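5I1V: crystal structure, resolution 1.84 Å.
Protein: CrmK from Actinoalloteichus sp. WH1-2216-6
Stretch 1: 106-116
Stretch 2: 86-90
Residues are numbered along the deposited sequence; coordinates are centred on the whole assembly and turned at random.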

ATOM      1  N   GLN A 106       2.524   3.088  -7.852  1.00 29.55           N
ATOM      2  CA  GLN A 106       1.552   3.116  -8.894  1.00 30.94           C
ATOM      3  C   GLN A 106       2.222   3.202 -10.244  1.00 27.88           C
ATOM      4  O   GLN A 106       1.851   2.505 -11.182  1.00 26.89           O
ATOM      5  CB  GLN A 106       0.682   4.361  -8.681  1.00 34.50           C
ATOM      6  CG  GLN A 106      -0.225   4.748  -9.822  1.00 39.45           C
ATOM      7  CD  GLN A 106      -0.702   6.199  -9.732  1.00 46.48           C
ATOM      8  OE1 GLN A 106      -0.521   6.902  -8.700  1.00 47.01           O
ATOM      9  NE2 GLN A 106      -1.326   6.658 -10.813  1.00 42.76           N
ATOM     10  N   ILE A 107       3.178   4.117 -10.347  1.00 23.79           N
ATOM     11  CA  ILE A 107       3.952   4.309 -11.539  1.00 23.60           C
ATOM     12  C   ILE A 107       4.611   2.958 -11.918  1.00 24.31           C
ATOM     13  O   ILE A 107       4.537   2.515 -13.088  1.00 20.79           O
ATOM     14  CB  ILE A 107       5.050   5.411 -11.322  1.00 25.59           C
ATOM     15  CG1 ILE A 107       4.444   6.807 -11.180  1.00 25.54           C
ATOM     16  CG2 ILE A 107       5.985   5.476 -12.498  1.00 25.38           C
ATOM     17  CD1 ILE A 107       5.400   7.845 -10.621  1.00 28.92           C
ATOM     18  N   TYR A 108       5.227   2.279 -10.954  1.00 23.01           N
ATOM     19  CA  TYR A 108       5.938   1.066 -11.297  1.00 24.15           C
ATOM     20  C   TYR A 108       4.976   0.020 -11.845  1.00 22.97           C
ATOM     21  O   TYR A 108       5.302  -0.684 -12.813  1.00 23.53           O
ATOM     22  CB  TYR A 108       6.657   0.460 -10.118  1.00 27.05           C
ATOM     23  CG  TYR A 108       7.827   1.246  -9.580  1.00 33.81           C
ATOM     24  CD1 TYR A 108       8.536   2.138 -10.375  1.00 37.20           C
ATOM     25  CD2 TYR A 108       8.249   1.056  -8.257  1.00 39.57           C
ATOM     26  CE1 TYR A 108       9.614   2.844  -9.857  1.00 41.31           C
ATOM     27  CE2 TYR A 108       9.338   1.750  -7.741  1.00 42.80           C
ATOM     28  CZ  TYR A 108      10.007   2.645  -8.553  1.00 47.11           C
ATOM     29  OH  TYR A 108      11.081   3.345  -8.065  1.00 53.93           O
ATOM     30  N   ARG A 109       3.806  -0.089 -11.226  1.00 21.21           N
ATOM     31  CA  ARG A 109       2.841  -1.091 -11.614  1.00 24.92           C
ATOM     32  C   ARG A 109       2.335  -0.812 -13.002  1.00 23.59           C
ATOM     33  O   ARG A 109       2.227  -1.729 -13.786  1.00 23.39           O
ATOM     34  CB  ARG A 109       1.649  -1.136 -10.656  1.00 28.22           C
ATOM     35  CG  ARG A 109       1.917  -1.951  -9.412  1.00 36.69           C
ATOM     36  CD  ARG A 109       0.582  -2.304  -8.787  1.00 43.34           C
ATOM     37  NE  ARG A 109       0.208  -1.243  -7.895  1.00 49.84           N
ATOM     38  CZ  ARG A 109       0.365  -1.287  -6.573  1.00 60.38           C
ATOM     39  NH1 ARG A 109       0.865  -2.372  -5.970  1.00 59.92           N
ATOM     40  NH2 ARG A 109       0.004  -0.235  -5.844  1.00 64.59           N
ATOM     41  N   VAL A 110       2.046   0.445 -13.315  1.00 22.91           N
ATOM     42  CA  VAL A 110       1.577   0.799 -14.651  1.00 22.49           C
ATOM     43  C   VAL A 110       2.630   0.541 -15.746  1.00 22.18           C
ATOM     44  O   VAL A 110       2.341  -0.044 -16.796  1.00 24.24           O
ATOM     45  CB  VAL A 110       1.125   2.267 -14.705  1.00 24.11           C
ATOM     46  CG1 VAL A 110       0.777   2.672 -16.130  1.00 24.06           C
ATOM     47  CG2 VAL A 110      -0.109   2.454 -13.810  1.00 27.87           C
ATOM     48  N   LEU A 111       3.830   1.055 -15.534  1.00 19.81           N
ATOM     49  CA  LEU A 111       4.927   0.915 -16.476  1.00 19.39           C
ATOM     50  C   LEU A 111       5.260  -0.536 -16.721  1.00 18.06           C
ATOM     51  O   LEU A 111       5.406  -0.947 -17.874  1.00 18.57           O
ATOM     52  CB  LEU A 111       6.184   1.627 -16.002  1.00 20.98           C
ATOM     53  CG  LEU A 111       6.103   3.139 -16.037  1.00 22.69           C
ATOM     54  CD1 LEU A 111       7.484   3.758 -15.777  1.00 23.09           C
ATOM     55  CD2 LEU A 111       5.492   3.672 -17.319  1.00 23.74           C
ATOM     56  N   TYR A 112       5.321  -1.325 -15.664  1.00 17.00           N
ATOM     57  CA  TYR A 112       5.765  -2.652 -15.778  1.00 17.09           C
ATOM     58  C   TYR A 112       4.711  -3.561 -16.391  1.00 16.97           C
ATOM     59  O   TYR A 112       4.998  -4.255 -17.335  1.00 17.92           O
ATOM     60  CB  TYR A 112       6.251  -3.219 -14.417  1.00 18.48           C
ATOM     61  CG  TYR A 112       6.918  -4.537 -14.685  1.00 20.92           C
ATOM     62  CD1 TYR A 112       8.161  -4.593 -15.284  1.00 20.39           C
ATOM     63  CD2 TYR A 112       6.233  -5.737 -14.474  1.00 24.06           C
ATOM     64  CE1 TYR A 112       8.761  -5.814 -15.588  1.00 25.60           C
ATOM     65  CE2 TYR A 112       6.818  -6.956 -14.775  1.00 25.14           C
ATOM     66  CZ  TYR A 112       8.071  -7.012 -15.314  1.00 27.41           C
ATOM     67  OH  TYR A 112       8.588  -8.270 -15.601  1.00 32.37           O
ATOM     68  N   LYS A 113       3.484  -3.545 -15.902  1.00 18.19           N
ATOM     69  CA  LYS A 113       2.502  -4.490 -16.421  1.00 20.37           C
ATOM     70  C   LYS A 113       2.135  -4.132 -17.873  1.00 21.10           C
ATOM     71  O   LYS A 113       1.983  -5.002 -18.716  1.00 21.25           O
ATOM     72  CB  LYS A 113       1.272  -4.563 -15.545  1.00 23.46           C
ATOM     73  CG  LYS A 113       1.561  -5.120 -14.152  1.00 27.22           C
ATOM     74  CD  LYS A 113       0.293  -5.392 -13.383  1.00 29.87           C
ATOM     75  CE  LYS A 113       0.590  -5.652 -11.928  1.00 36.33           C
ATOM     76  NZ  LYS A 113      -0.635  -6.200 -11.275  1.00 38.81           N
ATOM     77  N   ASN A 114       2.038  -2.854 -18.175  1.00 20.25           N
ATOM     78  CA  ASN A 114       1.603  -2.465 -19.513  1.00 20.87           C
ATOM     79  C   ASN A 114       2.679  -2.466 -20.602  1.00 21.94           C
ATOM     80  O   ASN A 114       2.367  -2.671 -21.799  1.00 20.58           O
ATOM     81  CB  ASN A 114       0.920  -1.117 -19.474  1.00 21.64           C
ATOM     82  CG  ASN A 114      -0.391  -1.183 -18.742  1.00 24.10           C
ATOM     83  OD1 ASN A 114      -1.357  -1.744 -19.241  1.00 27.82           O
ATOM     84  ND2 ASN A 114      -0.428  -0.634 -17.551  1.00 26.00           N
ATOM     85  N   TYR A 115       3.907  -2.202 -20.200  1.00 20.79           N
ATOM     86  CA  TYR A 115       4.989  -2.046 -21.171  1.00 21.30           C
ATOM     87  C   TYR A 115       6.224  -2.857 -20.916  1.00 21.68           C
ATOM     88  O   TYR A 115       7.075  -2.986 -21.823  1.00 22.05           O
ATOM     89  CB  TYR A 115       5.362  -0.576 -21.295  1.00 22.68           C
ATOM     90  CG  TYR A 115       4.195   0.411 -21.415  1.00 22.71           C
ATOM     91  CD1 TYR A 115       3.572   0.639 -22.620  1.00 25.31           C
ATOM     92  CD2 TYR A 115       3.735   1.106 -20.300  1.00 23.98           C
ATOM     93  CE1 TYR A 115       2.525   1.564 -22.751  1.00 28.25           C
ATOM     94  CE2 TYR A 115       2.695   2.043 -20.406  1.00 29.11           C
ATOM     95  CZ  TYR A 115       2.079   2.243 -21.635  1.00 30.55           C
ATOM     96  OH  TYR A 115       1.055   3.178 -21.739  1.00 38.19           O
ATOM     97  N   GLY A 116       6.360  -3.358 -19.694  1.00 20.56           N
ATOM     98  CA  GLY A 116       7.481  -4.179 -19.345  1.00 21.13           C
ATOM     99  C   GLY A 116       8.728  -3.393 -18.973  1.00 23.25           C
ATOM    100  O   GLY A 116       9.827  -3.954 -18.927  1.00 21.54           O
TER
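Stretch 2, residues 86-90: HVGYD

The packing of residues 86-90 of CrmK on the helix 106-115 is a small apolar contact between a strand and a helix, made mainly by side chains without a single hydrogen bond between the two stretches. It illustrates a general principle: a strand can lie against a helix largely through apolar packing, with no hydrogen bond between them. After His86, which turns its CA-to-CB bond away from the helix, Val87 to Asp90 run as a strand. The N-to-C directions of strand and helix differ by 49°, and their axes come no closer than 8.8 Å.

Val87 is the centre of the contact. It points toward the helix with chi1 in the t rotamer, and its CG2 lies 3.8 Å from CG1 of Ile107, while its CG1 lies 3.8 Å from CG1 of Val110 and 4.2 Å from CD2 of Leu111. One branched side chain thus meets residues from successive turns. Gly88 has no side chain to contribute. Alternation along the strand brings Tyr89 back toward the helix at its CB, 3.9 Å from OH of Tyr115, although the end of its side chain leads away. OH of Tyr115 also lies 3.6 Å from N of Tyr89. Asp90 lies beyond reach. The two stretches together bury 292 Å².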

ATOM      1  N   HIS A  86      -2.245  10.861 -13.525  1.00 21.14           N
ATOM      2  CA  HIS A  86      -2.109  10.133 -14.748  1.00 21.96           C
ATOM      3  C   HIS A  86      -0.681   9.651 -15.026  1.00 19.60           C
ATOM      4  O   HIS A  86       0.273  10.421 -14.878  1.00 17.57           O
ATOM      5  CB  HIS A  86      -2.606  10.986 -15.915  1.00 25.98           C
ATOM      6  CG  HIS A  86      -2.407  10.332 -17.234  1.00 30.32           C
ATOM      7  ND1 HIS A  86      -3.221   9.311 -17.673  1.00 36.77           N
ATOM      8  CD2 HIS A  86      -1.470  10.513 -18.191  1.00 33.65           C
ATOM      9  CE1 HIS A  86      -2.810   8.910 -18.865  1.00 34.70           C
ATOM     10  NE2 HIS A  86      -1.755   9.630 -19.204  1.00 34.74           N
ATOM     11  N   VAL A  87      -0.552   8.393 -15.478  1.00 20.03           N
ATOM     12  CA  VAL A  87       0.714   7.794 -15.987  1.00 21.53           C
ATOM     13  C   VAL A  87       0.389   7.139 -17.347  1.00 23.27           C
ATOM     14  O   VAL A  87      -0.567   6.391 -17.449  1.00 21.77           O
ATOM     15  CB  VAL A  87       1.256   6.718 -15.026  1.00 23.82           C
ATOM     16  CG1 VAL A  87       2.477   6.008 -15.595  1.00 23.44           C
ATOM     17  CG2 VAL A  87       1.622   7.350 -13.698  1.00 25.55           C
ATOM     18  N   GLY A  88       1.113   7.498 -18.390  1.00 23.21           N
ATOM     19  CA  GLY A  88       0.785   7.038 -19.745  1.00 27.58           C
ATOM     20  C   GLY A  88       1.932   7.344 -20.691  1.00 27.33           C
ATOM     21  O   GLY A  88       2.720   8.230 -20.427  1.00 28.57           O
ATOM     22  N   TYR A  89       2.040   6.603 -21.779  1.00 25.33           N
ATOM     23  CA  TYR A  89       2.993   6.940 -22.841  1.00 23.68           C
ATOM     24  C   TYR A  89       2.464   8.040 -23.730  1.00 24.00           C
ATOM     25  O   TYR A  89       1.330   8.000 -24.139  1.00 25.71           O
ATOM     26  CB  TYR A  89       3.212   5.751 -23.757  1.00 24.02           C
ATOM     27  CG  TYR A  89       4.401   5.894 -24.668  1.00 24.46           C
ATOM     28  CD1 TYR A  89       5.680   6.064 -24.134  1.00 23.46           C
ATOM     29  CD2 TYR A  89       4.263   5.826 -26.073  1.00 24.84           C
ATOM     30  CE1 TYR A  89       6.784   6.122 -24.935  1.00 23.62           C
ATOM     31  CE2 TYR A  89       5.386   5.918 -26.900  1.00 24.69           C
ATOM     32  CZ  TYR A  89       6.631   6.062 -26.325  1.00 24.20           C
ATOM     33  OH  TYR A  89       7.797   6.113 -27.109  1.00 25.70           O
ATOM     34  N   ASP A  90       3.299   9.034 -23.973  1.00 23.87           N
ATOM     35  CA  ASP A  90       2.998  10.183 -24.800  1.00 26.28           C
ATOM     36  C   ASP A  90       3.712   9.937 -26.145  1.00 28.38           C
ATOM     37  O   ASP A  90       4.970  10.068 -26.266  1.00 25.82           O
ATOM     38  CB  ASP A  90       3.510  11.441 -24.094  1.00 24.72           C
ATOM     39  CG  ASP A  90       3.186  12.750 -24.847  1.00 29.73           C
ATOM     40  OD1 ASP A  90       3.012  12.748 -26.079  1.00 30.52           O
ATOM     41  OD2 ASP A  90       3.172  13.815 -24.179  1.00 30.94           O
TER